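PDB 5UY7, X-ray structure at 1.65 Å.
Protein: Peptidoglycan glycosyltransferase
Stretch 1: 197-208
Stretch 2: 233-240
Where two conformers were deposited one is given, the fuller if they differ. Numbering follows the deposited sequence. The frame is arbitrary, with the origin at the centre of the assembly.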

# COMPACT_ATOMS: atom_id res chain seq x y z
N LEU A 197 11.84 -20.78 9.66
CA LEU A 197 11.03 -19.75 9.04
C LEU A 197 10.77 -18.63 10.04
O LEU A 197 10.73 -18.84 11.25
N SER A 198 10.58 -17.42 9.50
CA SER A 198 10.22 -16.28 10.33
C SER A 198 8.74 -16.27 10.66
O SER A 198 8.34 -15.51 11.55
N ILE A 199 7.94 -17.09 9.98
CA ILE A 199 6.50 -17.13 10.24
C ILE A 199 6.26 -17.40 11.71
O ILE A 199 6.80 -18.35 12.29
N ASP A 200 5.45 -16.55 12.33
CA ASP A 200 5.05 -16.69 13.72
C ASP A 200 3.70 -17.40 13.75
O ASP A 200 2.73 -16.90 13.19
N SER A 201 3.64 -18.57 14.42
CA SER A 201 2.42 -19.38 14.37
C SER A 201 1.21 -18.60 14.86
O SER A 201 0.09 -18.79 14.36
N LYS A 202 1.40 -17.76 15.87
CA LYS A 202 0.30 -16.98 16.43
C LYS A 202 -0.18 -15.91 15.46
O LYS A 202 -1.40 -15.72 15.28
N ILE A 203 0.74 -15.20 14.81
CA ILE A 203 0.32 -14.17 13.87
C ILE A 203 -0.22 -14.81 12.60
O ILE A 203 -1.17 -14.29 11.99
N GLN A 204 0.35 -15.94 12.18
CA GLN A 204 -0.22 -16.68 11.05
C GLN A 204 -1.66 -17.07 11.33
O GLN A 204 -2.53 -16.94 10.46
N TYR A 205 -1.95 -17.55 12.55
CA TYR A 205 -3.33 -17.88 12.90
C TYR A 205 -4.22 -16.65 12.88
O TYR A 205 -5.36 -16.70 12.39
N ILE A 206 -3.72 -15.52 13.40
CA ILE A 206 -4.50 -14.28 13.39
C ILE A 206 -4.86 -13.91 11.96
O ILE A 206 -6.01 -13.57 11.65
N ALA A 207 -3.87 -13.96 11.06
CA ALA A 207 -4.12 -13.61 9.67
C ALA A 207 -5.08 -14.60 9.02
O ALA A 207 -6.02 -14.21 8.32
N TYR A 208 -4.88 -15.89 9.28
CA TYR A 208 -5.74 -16.91 8.69
C TYR A 208 -7.18 -16.77 9.17
O TYR A 208 -8.13 -16.78 8.37
N GLY A 233 12.27 -6.94 8.12
CA GLY A 233 11.78 -7.49 6.87
C GLY A 233 11.23 -8.91 6.97
O GLY A 233 10.77 -9.44 5.95
N GLU A 234 11.25 -9.52 8.15
CA GLU A 234 10.77 -10.89 8.28
C GLU A 234 9.27 -10.96 8.03
O GLU A 234 8.50 -10.14 8.53
N VAL A 235 8.86 -11.96 7.25
CA VAL A 235 7.44 -12.24 7.06
C VAL A 235 6.93 -12.98 8.29
O VAL A 235 7.40 -14.08 8.61
N LEU A 236 6.00 -12.35 9.01
CA LEU A 236 5.43 -12.96 10.21
C LEU A 236 4.20 -13.80 9.90
O LEU A 236 3.88 -14.72 10.67
N ALA A 237 3.50 -13.49 8.81
CA ALA A 237 2.34 -14.26 8.39
C ALA A 237 2.22 -14.16 6.89
O ALA A 237 2.50 -13.10 6.31
N LEU A 238 1.80 -15.25 6.26
CA LEU A 238 1.63 -15.28 4.81
C LEU A 238 0.53 -16.31 4.55
O LEU A 238 0.77 -17.50 4.73
N VAL A 239 -0.67 -15.85 4.19
CA VAL A 239 -1.84 -16.71 4.13
C VAL A 239 -2.56 -16.52 2.80
O VAL A 239 -2.85 -15.39 2.40
N ASN A 240 -2.84 -17.63 2.12
CA ASN A 240 -3.79 -17.68 1.02
C ASN A 240 -5.01 -18.45 1.49
O ASN A 240 -4.87 -19.53 2.08

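The polar centre of this contact is the amide of Gln-204, which reads the backbone of Leu-238 much as a neighbouring strand would. Leu-238 N donates to Gln-204 OE1 at 2.8 Å, and Gln-204 NE2 donates to Leu-238 O at 2.9 Å. The CA-to-CB bond of Gln-204 points sideways, but chi1 t and chi2 p bring the amide over to the strand. Glutamine suits the site because its side chain carries both an acceptor and a donor, enough to satisfy the NH and the CO of one residue together.

Two further hydrogen bonds tie the loop before the helix to the start of the strand. Ser-198 points toward stretch 2, and its p rotamer sets OG 2.7 Å from Val-235 O, to which it donates; a small hydroxyl fits here, with Ser-198 CB already only 3.6 Å from Glu-234 CB. Next, Asp-200 N donates to Leu-236 O at 2.9 Å, a main-chain bond in which the Asp-200 carboxylate takes no part. With chi1 t, that side chain leads away from the strand and caps the helix: Asp-200 OD1 accepts from Ile-203 N at 3.2 Å and, in a weak bond, from Lys-202 N at 2.8 Å. Aspartate is well suited to an N-cap, since its short side chain can reach amides of the first turn that lack helical partners.

Around these bonds lies apolar packing. Ile-199 starts away from the strand, yet its m,m rotamer brings the end of the chain back, with Ile-199 CD1 3.7 Å from Val-235 CG1 and 4.2 Å from Leu-238 CB. Val-235 and Leu-238 both have chi1 t. Ile-203 points toward the strand in the m,t rotamer; its CD1 lies 3.7 Å from Leu-236 CD1, and its CG2 3.8 Å from Ala-237 CB. Leu-236, also m,t, points away overall, yet its CD1 meets Ile-203 CD1.

Small residues sit where the helix and strand run close, their axes 6.5 Å apart at the nearest. Ala-207, one turn after Ile-203, points toward the strand and sets its CB 3.9 Å from Ala-237 CB; the CA atoms of Gln-204 and Ala-237 are just 4.4 Å apart. Val-239 also points inward, with chi1 t, and its CG2 lies 3.9 Å from Ala-207 CB. At the far end, Tyr-208, chi1 t, meets Val-239 with the edge of its ring, Tyr-208 CD1 being 4.1 Å from Val-239 CG1.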

# COMPACT_ATOMS: atom_id res chain seq x y z
CB LEU A 197 9.69 -20.31 8.55
CG LEU A 197 9.69 -21.37 7.45
CD1 LEU A 197 8.31 -21.41 6.80
CD2 LEU A 197 10.78 -21.13 6.42
CB SER A 198 10.59 -14.98 9.62
OG SER A 198 9.98 -14.93 8.34
CB ILE A 199 5.83 -18.21 9.37
CG1 ILE A 199 6.12 -17.98 7.89
CG2 ILE A 199 4.33 -18.25 9.64
CD1 ILE A 199 5.49 -16.74 7.35
CB ASP A 200 4.97 -15.30 14.36
CG ASP A 200 4.54 -15.34 15.82
OD1 ASP A 200 3.52 -15.97 16.14
OD2 ASP A 200 5.23 -14.70 16.65
CB SER A 201 2.59 -20.65 15.21
OG SER A 201 3.59 -21.51 14.68
CB LYS A 202 0.75 -16.35 17.75
CG LYS A 202 -0.29 -15.56 18.49
CD LYS A 202 0.11 -15.44 19.97
CE LYS A 202 1.62 -15.36 20.16
NZ LYS A 202 2.04 -15.01 21.55
CB ILE A 203 1.48 -13.20 13.57
CG1 ILE A 203 1.90 -12.49 14.86
CG2 ILE A 203 1.07 -12.17 12.52
CD1 ILE A 203 3.09 -11.54 14.71
CB GLN A 204 0.64 -17.93 10.77
CG GLN A 204 0.17 -18.79 9.61
CD GLN A 204 0.65 -18.26 8.27
OE1 GLN A 204 1.20 -17.17 8.20
NE2 GLN A 204 0.45 -19.05 7.21
CB TYR A 205 -3.39 -18.56 14.27
CG TYR A 205 -4.80 -18.71 14.76
CD1 TYR A 205 -5.65 -19.65 14.20
CD2 TYR A 205 -5.32 -17.86 15.74
CE1 TYR A 205 -6.96 -19.78 14.63
CE2 TYR A 205 -6.61 -17.97 16.15
CZ TYR A 205 -7.43 -18.92 15.61
OH TYR A 205 -8.71 -19.01 16.06
CB ILE A 206 -3.72 -13.15 14.08
CG1 ILE A 206 -3.76 -13.34 15.59
CG2 ILE A 206 -4.29 -11.80 13.68
CD1 ILE A 206 -2.79 -12.44 16.32
CB ALA A 207 -2.80 -13.58 8.90
CB TYR A 208 -5.20 -18.29 9.05
CG TYR A 208 -6.15 -19.42 8.78
CD1 TYR A 208 -6.23 -19.98 7.52
CD2 TYR A 208 -6.96 -19.91 9.79
CE1 TYR A 208 -7.10 -21.03 7.28
CE2 TYR A 208 -7.84 -20.94 9.55
CZ TYR A 208 -7.91 -21.49 8.29
OH TYR A 208 -8.79 -22.53 8.08
CB GLU A 234 11.09 -11.42 9.68
CG GLU A 234 12.56 -11.75 9.91
CD GLU A 234 12.87 -12.10 11.36
OE1 GLU A 234 11.93 -12.34 12.14
OE2 GLU A 234 14.06 -12.12 11.71
CB VAL A 235 7.21 -13.07 5.79
CG1 VAL A 235 5.73 -13.47 5.68
CG2 VAL A 235 7.63 -12.28 4.57
CB LEU A 236 5.06 -11.87 11.22
CG LEU A 236 6.22 -10.96 11.66
CD1 LEU A 236 5.70 -9.91 12.64
CD2 LEU A 236 7.32 -11.78 12.31
CB ALA A 237 1.06 -13.77 9.06
CB LEU A 238 2.94 -15.67 4.13
CG LEU A 238 3.10 -15.67 2.61
CD1 LEU A 238 3.29 -14.26 2.11
CD2 LEU A 238 4.29 -16.53 2.21
CB VAL A 239 -2.82 -16.44 5.28
CG1 VAL A 239 -4.04 -17.37 5.18
CG2 VAL A 239 -2.14 -16.64 6.61
CB ASN A 240 -3.20 -18.37 -0.21
CG ASN A 240 -2.04 -17.60 -0.79
OD1 ASN A 240 -2.23 -16.62 -1.51
ND2 ASN A 240 -0.82 -18.03 -0.49